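Local coordinates for phosphoglycerate dehydrogenase (Lactobacillus plantarum, PDB 3EVT), which probably catalyses the NAD-dependent oxidation of 3-phosphoglycerate to 3-phosphohydroxypyruvate, the step that opens serine biosynthesis, as a D-2-hydroxyacid dehydrogenase family member, at residues L107-G112 with D270-P275; E100-A105 with I224-G229; P49-I54 with N60-V65; T26-D29 with V33-A36. All blocks are in the same frame, centred on the assembly; numbering follows the deposited sequence.

Contact 1: residues L107-G112 with D270-P275; sequences LSVVRG and DVLITP
Val109 and Leu272 meet where the last turn of helix 93-110 passes the edge strand 271-273, the backbones staying well apart: the nearest CA pair, Val109 CA and Asp270 CA, is separated by 9.6 Å. Arg111 N bonds to Leu107 O at 2.9 Å, and Gly112, at positive phi (88°), ends the helix in a Schellman motif, one of its two bonds running from Gly112 N to Val109 O at 3.1 Å. The same glycine is the N-cap of helix 113-120. Strand 271-273 is an outermost strand of the seven-stranded parallel sheet of the Rossmann-type, NAD-binding domain, and its Leu272 bridges the gap to the helix. The touch is light, Leu272 CD1 lying 4.2 Å from Val109 CG2, the two side chains slanting across one another. In Val109 the touching branch is the one anti to the carbonyl carbon, while CG1 stands anti to the backbone N (chi1 162°). Leu272 CD1 also comes within 4.3 Å of Ser108 OG, whose hydroxyl is engaged by the carbonyl of Ala104 one turn back. Past this edge the second subunit takes over: the side-chain amide of its Gln120 bonds to Val271 O and Ile273 N.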
loop_
_atom_site.group_PDB
_atom_site.type_symbol
_atom_site.label_atom_id
_atom_site.label_comp_id
_atom_site.label_asym_id
_atom_site.label_seq_id
_atom_site.Cartn_x
_atom_site.Cartn_y
_atom_site.Cartn_z
ATOM N N LEU A 107 -4.881 -1.929 -7.765
ATOM C CA LEU A 107 -3.534 -2.379 -8.224
ATOM C C LEU A 107 -3.555 -3.485 -9.270
ATOM O O LEU A 107 -2.794 -3.459 -10.254
ATOM C CB LEU A 107 -2.681 -2.826 -7.036
ATOM C CG LEU A 107 -2.136 -1.640 -6.247
ATOM C CD1 LEU A 107 -1.760 -2.045 -4.753
ATOM C CD2 LEU A 107 -0.960 -1.040 -6.997
ATOM N N SER A 108 -4.426 -4.469 -9.100
ATOM C CA SER A 108 -4.417 -5.521 -10.089
ATOM C C SER A 108 -4.835 -5.029 -11.460
ATOM O O SER A 108 -4.326 -5.528 -12.438
ATOM C CB SER A 108 -5.242 -6.726 -9.677
ATOM O OG SER A 108 -6.598 -6.435 -9.692
ATOM N N VAL A 109 -5.714 -4.024 -11.510
ATOM C CA VAL A 109 -6.052 -3.313 -12.742
ATOM C C VAL A 109 -4.928 -2.447 -13.277
ATOM O O VAL A 109 -4.450 -2.754 -14.343
ATOM C CB VAL A 109 -7.354 -2.515 -12.625
ATOM C CG1 VAL A 109 -7.455 -1.428 -13.766
ATOM C CG2 VAL A 109 -8.542 -3.491 -12.664
ATOM N N VAL A 110 -4.461 -1.425 -12.542
ATOM C CA VAL A 110 -3.477 -0.490 -13.129
ATOM C C VAL A 110 -2.094 -1.094 -13.334
ATOM O O VAL A 110 -1.357 -0.648 -14.216
ATOM C CB VAL A 110 -3.329 0.876 -12.393
ATOM C CG1 VAL A 110 -4.646 1.559 -12.314
ATOM C CG2 VAL A 110 -2.686 0.687 -11.003
ATOM N N ARG A 111 -1.714 -2.084 -12.520
ATOM C CA ARG A 111 -0.403 -2.753 -12.749
ATOM C C ARG A 111 -0.497 -3.894 -13.745
ATOM O O ARG A 111 0.518 -4.541 -14.069
ATOM C CB ARG A 111 0.288 -3.173 -11.439
ATOM C CG ARG A 111 0.398 -2.013 -10.412
ATOM C CD ARG A 111 1.118 -0.785 -11.029
ATOM N NE ARG A 111 2.432 -1.110 -11.521
ATOM C CZ ARG A 111 3.009 -0.480 -12.547
ATOM N NH1 ARG A 111 2.363 0.495 -13.192
ATOM N NH2 ARG A 111 4.232 -0.824 -12.928
ATOM N N GLY A 112 -1.702 -4.098 -14.290
ATOM C CA GLY A 112 -1.849 -4.991 -15.446
ATOM C C GLY A 112 -2.063 -6.468 -15.169
ATOM O O GLY A 112 -2.021 -7.299 -16.111
ATOM N N ASP A 270 -14.577 -6.457 -17.941
ATOM C CA ASP A 270 -14.279 -5.159 -17.359
ATOM C C ASP A 270 -14.998 -4.964 -16.022
ATOM O O ASP A 270 -15.077 -3.839 -15.513
ATOM C CB ASP A 270 -14.634 -4.011 -18.330
ATOM C CG ASP A 270 -16.115 -3.969 -18.681
ATOM O OD1 ASP A 270 -16.867 -4.835 -18.206
ATOM O OD2 ASP A 270 -16.524 -3.085 -19.467
ATOM N N VAL A 271 -15.527 -6.064 -15.473
ATOM C CA VAL A 271 -16.131 -6.008 -14.144
ATOM C C VAL A 271 -15.573 -7.175 -13.349
ATOM O O VAL A 271 -15.584 -8.314 -13.846
ATOM C CB VAL A 271 -17.683 -6.047 -14.187
ATOM C CG1 VAL A 271 -18.282 -5.959 -12.785
ATOM C CG2 VAL A 271 -18.213 -4.932 -15.030
ATOM N N LEU A 272 -15.038 -6.908 -12.158
ATOM C CA LEU A 272 -14.460 -7.996 -11.364
ATOM C C LEU A 272 -15.407 -8.277 -10.249
ATOM O O LEU A 272 -15.525 -7.463 -9.363
ATOM C CB LEU A 272 -13.115 -7.592 -10.731
ATOM C CG LEU A 272 -12.040 -6.879 -11.573
ATOM C CD1 LEU A 272 -10.723 -6.540 -10.799
ATOM C CD2 LEU A 272 -11.756 -7.663 -12.806
ATOM N N ILE A 273 -16.064 -9.427 -10.270
ATOM C CA ILE A 273 -17.051 -9.754 -9.261
ATOM C C ILE A 273 -16.335 -10.529 -8.171
ATOM O O ILE A 273 -15.671 -11.539 -8.458
ATOM C CB ILE A 273 -18.205 -10.686 -9.857
ATOM C CG1 ILE A 273 -18.796 -10.078 -11.112
ATOM C CG2 ILE A 273 -19.326 -10.918 -8.816
ATOM C CD1 ILE A 273 -19.581 -8.775 -10.849
ATOM N N THR A 274 -16.438 -10.079 -6.931
ATOM C CA THR A 274 -15.981 -10.919 -5.864
ATOM C C THR A 274 -17.193 -11.127 -4.988
ATOM O O THR A 274 -17.971 -10.213 -4.800
ATOM C CB THR A 274 -14.797 -10.299 -5.035
ATOM O OG1 THR A 274 -15.206 -9.024 -4.511
ATOM C CG2 THR A 274 -13.578 -10.115 -5.929
ATOM N N PRO A 275 -17.351 -12.351 -4.449
ATOM C CA PRO A 275 -18.582 -12.684 -3.738
ATOM C C PRO A 275 -18.641 -12.207 -2.314
ATOM O O PRO A 275 -18.631 -13.037 -1.424
ATOM C CB PRO A 275 -18.601 -14.212 -3.774
ATOM C CG PRO A 275 -17.187 -14.625 -3.819
ATOM C CD PRO A 275 -16.402 -13.489 -4.508
#

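Contact 2: residues E100-A105 with I224-G229; sequences ESVLAA and INIGRG
A single valine carries the contact from the helix side: Val102 sends one methyl to each of two isoleucines, Ile224 in the last part of strand 222-225 and Ile226 just beyond it. Its CG2 lies 3.7 Å from Ile226 CD1 and 4.1 Å from Ile226 CG2, the two side chains crossing at about a right angle. The other branch, CG1, stands anti to the backbone N (chi1 178°) and reaches Ile224 CD1 at 4.2 Å, so the valine straddles both. Ile226 has an uncommon first torsion, with CG1 set between its backbone N and carbonyl carbon (chi1 46°); CG2 and, at the far end of the other branch, CD1 both come up against the same valine methyl. This joins helix 93-110 to the parallel sheet of the Rossmann-type domain just where an interior strand gives way to its C-terminal loop. Val196 of the neighbouring strand 194-197 touches all three of these side chains, and Leu152 of helix 147-158 also packs on Val102. Asn225, whose CB leaves the backbone on the side away from the helix, shapes the turn beyond the strand. Its OD1 accepts from Gly227 N at 2.8 Å, an Asx turn, and also receives a bond from Asn197 ND2. Asn225 ND2 in turn donates to Arg228 O at 3.0 Å, a second bond that keeps the carboxamide from flipping; the acceptor lies close to the amide plane, while ND2 itself sits 57° above the plane of the Arg228 carbonyl.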
loop_
_atom_site.group_PDB
_atom_site.type_symbol
_atom_site.label_atom_id
_atom_site.label_comp_id
_atom_site.label_asym_id
_atom_site.label_seq_id
_atom_site.Cartn_x
_atom_site.Cartn_y
_atom_site.Cartn_z
ATOM N N GLU A 100 -7.437 -3.205 2.215
ATOM C CA GLU A 100 -6.558 -4.047 1.374
ATOM C C GLU A 100 -7.265 -4.618 0.127
ATOM O O GLU A 100 -6.700 -4.636 -0.963
ATOM C CB GLU A 100 -5.949 -5.192 2.203
ATOM C CG GLU A 100 -4.865 -4.699 3.210
ATOM C CD GLU A 100 -4.001 -5.850 3.690
ATOM O OE1 GLU A 100 -4.019 -6.914 2.991
ATOM O OE2 GLU A 100 -3.292 -5.676 4.728
ATOM N N SER A 101 -8.509 -5.082 0.272
ATOM C CA SER A 101 -9.332 -5.465 -0.901
ATOM C C SER A 101 -9.522 -4.370 -1.914
ATOM O O SER A 101 -9.474 -4.624 -3.117
ATOM C CB SER A 101 -10.710 -5.929 -0.467
ATOM O OG SER A 101 -10.566 -7.136 0.283
ATOM N N VAL A 102 -9.757 -3.143 -1.459
ATOM C CA VAL A 102 -9.875 -2.041 -2.438
ATOM C C VAL A 102 -8.523 -1.800 -3.140
ATOM O O VAL A 102 -8.452 -1.646 -4.368
ATOM C CB VAL A 102 -10.397 -0.763 -1.794
ATOM C CG1 VAL A 102 -10.451 0.387 -2.846
ATOM C CG2 VAL A 102 -11.795 -1.033 -1.204
ATOM N N LEU A 103 -7.441 -1.770 -2.379
ATOM C CA LEU A 103 -6.121 -1.539 -2.991
ATOM C C LEU A 103 -5.859 -2.637 -4.031
ATOM O O LEU A 103 -5.289 -2.375 -5.098
ATOM C CB LEU A 103 -5.013 -1.514 -1.922
ATOM C CG LEU A 103 -5.026 -0.432 -0.817
ATOM C CD1 LEU A 103 -3.925 -0.758 0.197
ATOM C CD2 LEU A 103 -4.814 0.980 -1.390
ATOM N N ALA A 104 -6.292 -3.863 -3.707
ATOM C CA ALA A 104 -6.072 -5.033 -4.531
ATOM C C ALA A 104 -6.803 -4.891 -5.844
ATOM O O ALA A 104 -6.266 -5.228 -6.917
ATOM C CB ALA A 104 -6.553 -6.306 -3.777
ATOM N N ALA A 105 -8.036 -4.396 -5.777
ATOM C CA ALA A 105 -8.806 -4.215 -6.974
ATOM C C ALA A 105 -8.107 -3.187 -7.878
ATOM O O ALA A 105 -8.005 -3.383 -9.088
ATOM C CB ALA A 105 -10.234 -3.766 -6.603
ATOM N N ILE A 224 -15.609 1.179 -7.683
ATOM C CA ILE A 224 -15.491 0.040 -6.787
ATOM C C ILE A 224 -16.581 0.074 -5.752
ATOM O O ILE A 224 -16.732 1.072 -5.066
ATOM C CB ILE A 224 -14.105 -0.015 -6.093
ATOM C CG1 ILE A 224 -12.988 -0.156 -7.159
ATOM C CG2 ILE A 224 -14.084 -1.204 -5.084
ATOM C CD1 ILE A 224 -11.785 0.572 -6.862
ATOM N N ASN A 225 -17.323 -1.019 -5.600
ATOM C CA ASN A 225 -18.424 -1.040 -4.624
ATOM C C ASN A 225 -18.176 -2.017 -3.497
ATOM O O ASN A 225 -18.188 -3.229 -3.683
ATOM C CB ASN A 225 -19.798 -1.369 -5.273
ATOM C CG ASN A 225 -20.949 -1.069 -4.329
ATOM O OD1 ASN A 225 -20.729 -0.538 -3.233
ATOM N ND2 ASN A 225 -22.173 -1.383 -4.741
ATOM N N ILE A 226 -17.957 -1.490 -2.308
ATOM C CA ILE A 226 -17.809 -2.327 -1.135
ATOM C C ILE A 226 -18.843 -1.801 -0.136
ATOM O O ILE A 226 -18.704 -1.973 1.053
ATOM C CB ILE A 226 -16.387 -2.232 -0.537
ATOM C CG1 ILE A 226 -15.939 -0.770 -0.460
ATOM C CG2 ILE A 226 -15.376 -3.061 -1.346
ATOM C CD1 ILE A 226 -14.975 -0.485 0.650
ATOM N N GLY A 227 -19.874 -1.119 -0.629
ATOM C CA GLY A 227 -20.955 -0.621 0.236
ATOM C C GLY A 227 -21.991 -1.716 0.200
ATOM O O GLY A 227 -21.722 -2.812 0.702
ATOM N N ARG A 228 -23.145 -1.435 -0.418
ATOM C CA ARG A 228 -24.221 -2.418 -0.606
ATOM C C ARG A 228 -24.608 -2.486 -2.055
ATOM O O ARG A 228 -24.468 -1.519 -2.799
ATOM C CB ARG A 228 -25.476 -2.010 0.166
ATOM C CG ARG A 228 -25.189 -1.253 1.404
ATOM C CD ARG A 228 -25.528 -2.096 2.596
ATOM N NE ARG A 228 -24.614 -3.212 2.667
ATOM C CZ ARG A 228 -24.980 -4.489 2.719
ATOM N NH1 ARG A 228 -26.270 -4.825 2.731
ATOM N NH2 ARG A 228 -24.041 -5.429 2.773
ATOM N N GLY A 229 -25.098 -3.638 -2.478
ATOM C CA GLY A 229 -25.452 -3.840 -3.871
ATOM C C GLY A 229 -26.264 -2.732 -4.516
ATOM O O GLY A 229 -25.829 -2.145 -5.509
#

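Contact 3: residues P49-I54 with N60-V65; sequences PLLKTI and NQLKFV
Leu51 and Ile54 face Leu62, Val65 and Asn60 inside a beta-alpha-beta unit, strand 41-45, helix 50-56 and strand 64-66, of the five-stranded parallel sheet, and apolar packing does most of the joining. Leu51 uses one methyl for two partners: CD1 lies 3.5 Å from Leu62 CD2 and 4.0 Å from Val65 CG2. The two leucines cross at about a right angle. With CG anti to its backbone N (chi1 -179°), Leu51 brings its tip nearer the strand than the direction of its CB would suggest. Met44 of strand 41-45 touches both leucines, and Ile41 of that strand lies against Ile54. One turn along the helix from Leu51, Ile54 CG2 packs on Asn60 CB at 3.7 Å and reaches Leu62 CB more loosely.

The polar interactions belong to the connection itself. Asn60 OD1 accepts from Leu62 N, the donor in the carbonyl plane and on a lone pair, forming an Asx turn with an N-H...O angle of 169°. Asn60 ND2 donates to Arg57 O, so the carboxamide is gripped at both ends; the approach of ND2 to Ile54 O has too poor an angle to count as a bond. A leucine in place of Asn60 would probably leave Leu62 N and Arg57 O without these side-chain mates and slacken the turn into the strand. Beyond the turn Lys63 curls back over its own backbone, NZ lying 3.2 Å from Gln61 O and 43° above that carbonyl's plane.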
loop_
_atom_site.group_PDB
_atom_site.type_symbol
_atom_site.label_atom_id
_atom_site.label_comp_id
_atom_site.label_asym_id
_atom_site.label_seq_id
_atom_site.Cartn_x
_atom_site.Cartn_y
_atom_site.Cartn_z
ATOM N N PRO A 49 -5.628 -9.582 35.884
ATOM C CA PRO A 49 -5.744 -9.120 37.274
ATOM C C PRO A 49 -4.404 -8.663 37.880
ATOM O O PRO A 49 -4.400 -7.740 38.698
ATOM C CB PRO A 49 -6.272 -10.367 38.007
ATOM C CG PRO A 49 -7.142 -11.039 36.965
ATOM C CD PRO A 49 -6.406 -10.818 35.641
ATOM N N LEU A 50 -3.298 -9.295 37.476
ATOM C CA LEU A 50 -1.961 -8.906 37.940
ATOM C C LEU A 50 -1.565 -7.505 37.547
ATOM O O LEU A 50 -0.705 -6.908 38.192
ATOM C CB LEU A 50 -0.905 -9.866 37.434
ATOM C CG LEU A 50 -0.942 -11.139 38.258
ATOM C CD1 LEU A 50 -0.026 -12.151 37.640
ATOM C CD2 LEU A 50 -0.529 -10.793 39.687
ATOM N N LEU A 51 -2.187 -6.963 36.506
ATOM C CA LEU A 51 -1.894 -5.586 36.141
ATOM C C LEU A 51 -1.976 -4.710 37.415
ATOM O O LEU A 51 -1.029 -4.022 37.780
ATOM C CB LEU A 51 -2.821 -5.089 35.005
ATOM C CG LEU A 51 -2.673 -3.653 34.448
ATOM C CD1 LEU A 51 -1.200 -3.316 34.162
ATOM C CD2 LEU A 51 -3.592 -3.356 33.202
ATOM N N LYS A 52 -3.104 -4.760 38.102
ATOM C CA LYS A 52 -3.272 -4.061 39.392
ATOM C C LYS A 52 -2.186 -4.364 40.440
ATOM O O LYS A 52 -1.581 -3.443 41.017
ATOM C CB LYS A 52 -4.637 -4.420 39.994
ATOM N N THR A 53 -1.968 -5.648 40.715
ATOM C CA THR A 53 -0.958 -6.041 41.715
ATOM C C THR A 53 0.383 -5.380 41.375
ATOM O O THR A 53 0.923 -4.597 42.169
ATOM C CB THR A 53 -0.730 -7.545 41.732
ATOM O OG1 THR A 53 -1.987 -8.225 41.699
ATOM C CG2 THR A 53 0.036 -7.934 42.970
ATOM N N ILE A 54 0.880 -5.674 40.164
ATOM C CA ILE A 54 2.174 -5.179 39.659
ATOM C C ILE A 54 2.338 -3.653 39.787
ATOM O O ILE A 54 3.350 -3.154 40.335
ATOM C CB ILE A 54 2.386 -5.673 38.209
ATOM C CG1 ILE A 54 2.585 -7.186 38.215
ATOM C CG2 ILE A 54 3.611 -5.054 37.587
ATOM C CD1 ILE A 54 2.421 -7.833 36.863
ATOM N N ASN A 60 8.087 -2.065 40.318
ATOM C CA ASN A 60 7.770 -2.840 39.123
ATOM C C ASN A 60 8.542 -2.240 37.956
ATOM O O ASN A 60 8.999 -1.105 38.044
ATOM C CB ASN A 60 6.260 -2.859 38.854
ATOM C CG ASN A 60 5.736 -1.555 38.284
ATOM O OD1 ASN A 60 5.775 -1.324 37.075
ATOM N ND2 ASN A 60 5.169 -0.733 39.137
ATOM N N GLN A 61 8.646 -2.965 36.854
ATOM C CA GLN A 61 9.290 -2.415 35.665
ATOM C C GLN A 61 8.399 -2.488 34.446
ATOM O O GLN A 61 8.880 -2.748 33.331
ATOM C CB GLN A 61 10.566 -3.170 35.397
ATOM C CG GLN A 61 11.520 -3.086 36.558
ATOM C CD GLN A 61 12.854 -3.665 36.213
ATOM O OE1 GLN A 61 13.664 -3.010 35.525
ATOM N NE2 GLN A 61 13.101 -4.905 36.654
ATOM N N LEU A 62 7.103 -2.278 34.636
ATOM C CA LEU A 62 6.184 -2.484 33.515
ATOM C C LEU A 62 6.322 -1.325 32.561
ATOM O O LEU A 62 6.341 -0.152 32.975
ATOM C CB LEU A 62 4.733 -2.641 33.974
ATOM C CG LEU A 62 3.686 -2.939 32.906
ATOM C CD1 LEU A 62 3.873 -4.344 32.336
ATOM C CD2 LEU A 62 2.233 -2.767 33.457
ATOM N N LYS A 63 6.421 -1.648 31.270
ATOM C CA LYS A 63 6.663 -0.628 30.284
ATOM C C LYS A 63 5.621 -0.603 29.145
ATOM O O LYS A 63 5.344 0.432 28.575
ATOM C CB LYS A 63 8.083 -0.814 29.746
ATOM C CG LYS A 63 9.196 -0.617 30.779
ATOM C CD LYS A 63 10.569 -0.614 30.103
ATOM C CE LYS A 63 11.630 -1.327 30.948
ATOM N NZ LYS A 63 11.473 -1.034 32.394
ATOM N N PHE A 64 5.037 -1.747 28.808
ATOM C CA PHE A 64 4.128 -1.819 27.662
ATOM C C PHE A 64 3.009 -2.818 27.954
ATOM O O PHE A 64 3.286 -3.965 28.211
ATOM C CB PHE A 64 4.942 -2.171 26.373
ATOM C CG PHE A 64 4.103 -2.693 25.174
ATOM C CD1 PHE A 64 2.895 -2.092 24.803
ATOM C CD2 PHE A 64 4.599 -3.738 24.384
ATOM C CE1 PHE A 64 2.150 -2.563 23.685
ATOM C CE2 PHE A 64 3.904 -4.217 23.255
ATOM C CZ PHE A 64 2.652 -3.650 22.919
ATOM N N VAL A 65 1.740 -2.370 27.926
ATOM C CA VAL A 65 0.582 -3.314 27.949
ATOM C C VAL A 65 -0.134 -3.377 26.586
ATOM O O VAL A 65 -0.539 -2.361 26.039
ATOM C CB VAL A 65 -0.443 -2.944 29.047
ATOM C CG1 VAL A 65 -1.665 -3.870 28.985
ATOM C CG2 VAL A 65 0.195 -3.045 30.416
#

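Contact 4: residues T26-D29 with V33-A36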
loop_
_atom_site.group_PDB
_atom_site.type_symbol
_atom_site.label_atom_id
_atom_site.label_comp_id
_atom_site.label_asym_id
_atom_site.label_seq_id
_atom_site.Cartn_x
_atom_site.Cartn_y
_atom_site.Cartn_z
ATOM N N THR A 26 11.754 -14.013 28.327
ATOM C CA THR A 26 10.861 -15.057 28.795
ATOM C C THR A 26 9.408 -14.667 28.526
ATOM O O THR A 26 8.937 -13.607 28.983
ATOM C CB THR A 26 10.969 -15.268 30.328
ATOM O OG1 THR A 26 12.339 -15.365 30.699
ATOM C CG2 THR A 26 10.306 -16.552 30.712
ATOM N N PHE A 27 8.703 -15.537 27.810
ATOM C CA PHE A 27 7.278 -15.375 27.562
ATOM C C PHE A 27 6.493 -16.236 28.559
ATOM O O PHE A 27 6.264 -17.415 28.355
ATOM C CB PHE A 27 7.001 -15.646 26.074
ATOM C CG PHE A 27 7.792 -14.741 25.185
ATOM C CD1 PHE A 27 7.279 -13.480 24.845
ATOM C CD2 PHE A 27 9.108 -15.068 24.818
ATOM C CE1 PHE A 27 8.018 -12.583 24.088
ATOM C CE2 PHE A 27 9.863 -14.181 24.052
ATOM C CZ PHE A 27 9.317 -12.929 23.672
ATOM N N LYS A 28 6.113 -15.634 29.679
ATOM C CA LYS A 28 5.539 -16.443 30.761
ATOM C C LYS A 28 3.997 -16.531 30.827
ATOM O O LYS A 28 3.307 -15.549 31.121
ATOM C CB LYS A 28 6.087 -16.008 32.129
ATOM C CG LYS A 28 5.883 -17.108 33.195
ATOM C CD LYS A 28 6.788 -16.964 34.427
ATOM C CE LYS A 28 7.048 -18.351 35.067
ATOM N NZ LYS A 28 6.907 -18.360 36.566
ATOM N N ASP A 29 3.476 -17.721 30.579
ATOM C CA ASP A 29 2.066 -18.028 30.829
ATOM C C ASP A 29 1.596 -17.461 32.185
ATOM O O ASP A 29 2.220 -17.699 33.212
ATOM C CB ASP A 29 1.885 -19.554 30.783
ATOM C CG ASP A 29 0.417 -19.988 30.654
ATOM O OD1 ASP A 29 -0.503 -19.197 31.010
ATOM O OD2 ASP A 29 0.195 -21.148 30.215
ATOM N N VAL A 33 2.986 -17.787 36.607
ATOM C CA VAL A 33 3.729 -16.652 37.189
ATOM C C VAL A 33 3.771 -16.769 38.723
ATOM O O VAL A 33 3.114 -17.624 39.309
ATOM C CB VAL A 33 3.155 -15.281 36.753
ATOM C CG1 VAL A 33 1.676 -15.328 36.788
ATOM C CG2 VAL A 33 3.674 -14.160 37.659
ATOM N N THR A 34 4.566 -15.932 39.376
ATOM C CA THR A 34 4.689 -16.005 40.826
ATOM C C THR A 34 5.142 -14.641 41.244
ATOM O O THR A 34 5.584 -13.873 40.400
ATOM C CB THR A 34 5.824 -16.901 41.271
ATOM O OG1 THR A 34 6.888 -16.057 41.716
ATOM C CG2 THR A 34 6.313 -17.798 40.146
ATOM N N ALA A 35 5.088 -14.332 42.533
ATOM C CA ALA A 35 5.359 -12.954 42.938
ATOM C C ALA A 35 6.831 -12.633 42.830
ATOM O O ALA A 35 7.233 -11.478 42.912
ATOM C CB ALA A 35 4.865 -12.685 44.328
ATOM N N ALA A 36 7.644 -13.665 42.642
ATOM C CA ALA A 36 9.060 -13.446 42.405
ATOM C C ALA A 36 9.237 -12.853 41.003
ATOM O O ALA A 36 10.134 -12.040 40.768
ATOM C CB ALA A 36 9.813 -14.736 42.526
#
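The ammonium end of Lys28 lies over the backbone of Val33 and beside the methyl of Thr34: NZ is 3.7 Å from Val33 CA and 3.7 Å from Thr34 CG2. Behind it CD follows, 4.1 Å from Val33 CA. None of these is a polar bond; the charge is met by neighbours in the same loop, Ala32 O by a hydrogen bond and Asp37 OD2 by a salt bridge. CG starts anti to the backbone N (chi1 -161°), and the chain runs on extended until it bends at chi4 (-135°), which brings NZ to the loop. Alongside, the backbones draw near where Asp29 O stands 3.5 Å from Val33 N. Strand 26-29 is an outermost strand of the five-stranded parallel sheet, and the chain leaving it turns at the surface on its way to strand 41-45. Lys28 is tied into that sheet by backbone bonds to Val4 and Met6, which fix the root of its long side chain.

On the loop side Thr34 builds an ST turn, its OG1 accepting from Ala36 N at 2.7 Å with an N-H...O angle of 146°. A valine at Thr34 would probably leave Ala36 N without this acceptor and the ST turn unclosed. Asp29 OD1 reaches Ala31 N only in a weak bond, inside the bend between the two segments. Farther out, Tyr38 packs on Val33 from the continuing loop.

Contacts 1 and 2 share helix 93-110 and one seven-stranded sheet, reaching an edge strand and an interior strand from points nearly two turns apart on the helix. Both are buried, adjoin the second subunit and have no hydrogen bond across the segments; contact 2 is methyl on methyl, while contact 1 also sets a serine hydroxyl beside Leu272. Contacts 3 and 4 belong to the other, five-stranded sheet, and no other chain touches them. Contact 3 is largely buried and combines leucine packing with an Asx turn, a device contact 2 also uses; contact 4 lies at the surface, where a charged lysine replaces the methyl groups. Leu50 CD1 of 49-54 joins these two, packing 3.7 Å from Val33 CG1.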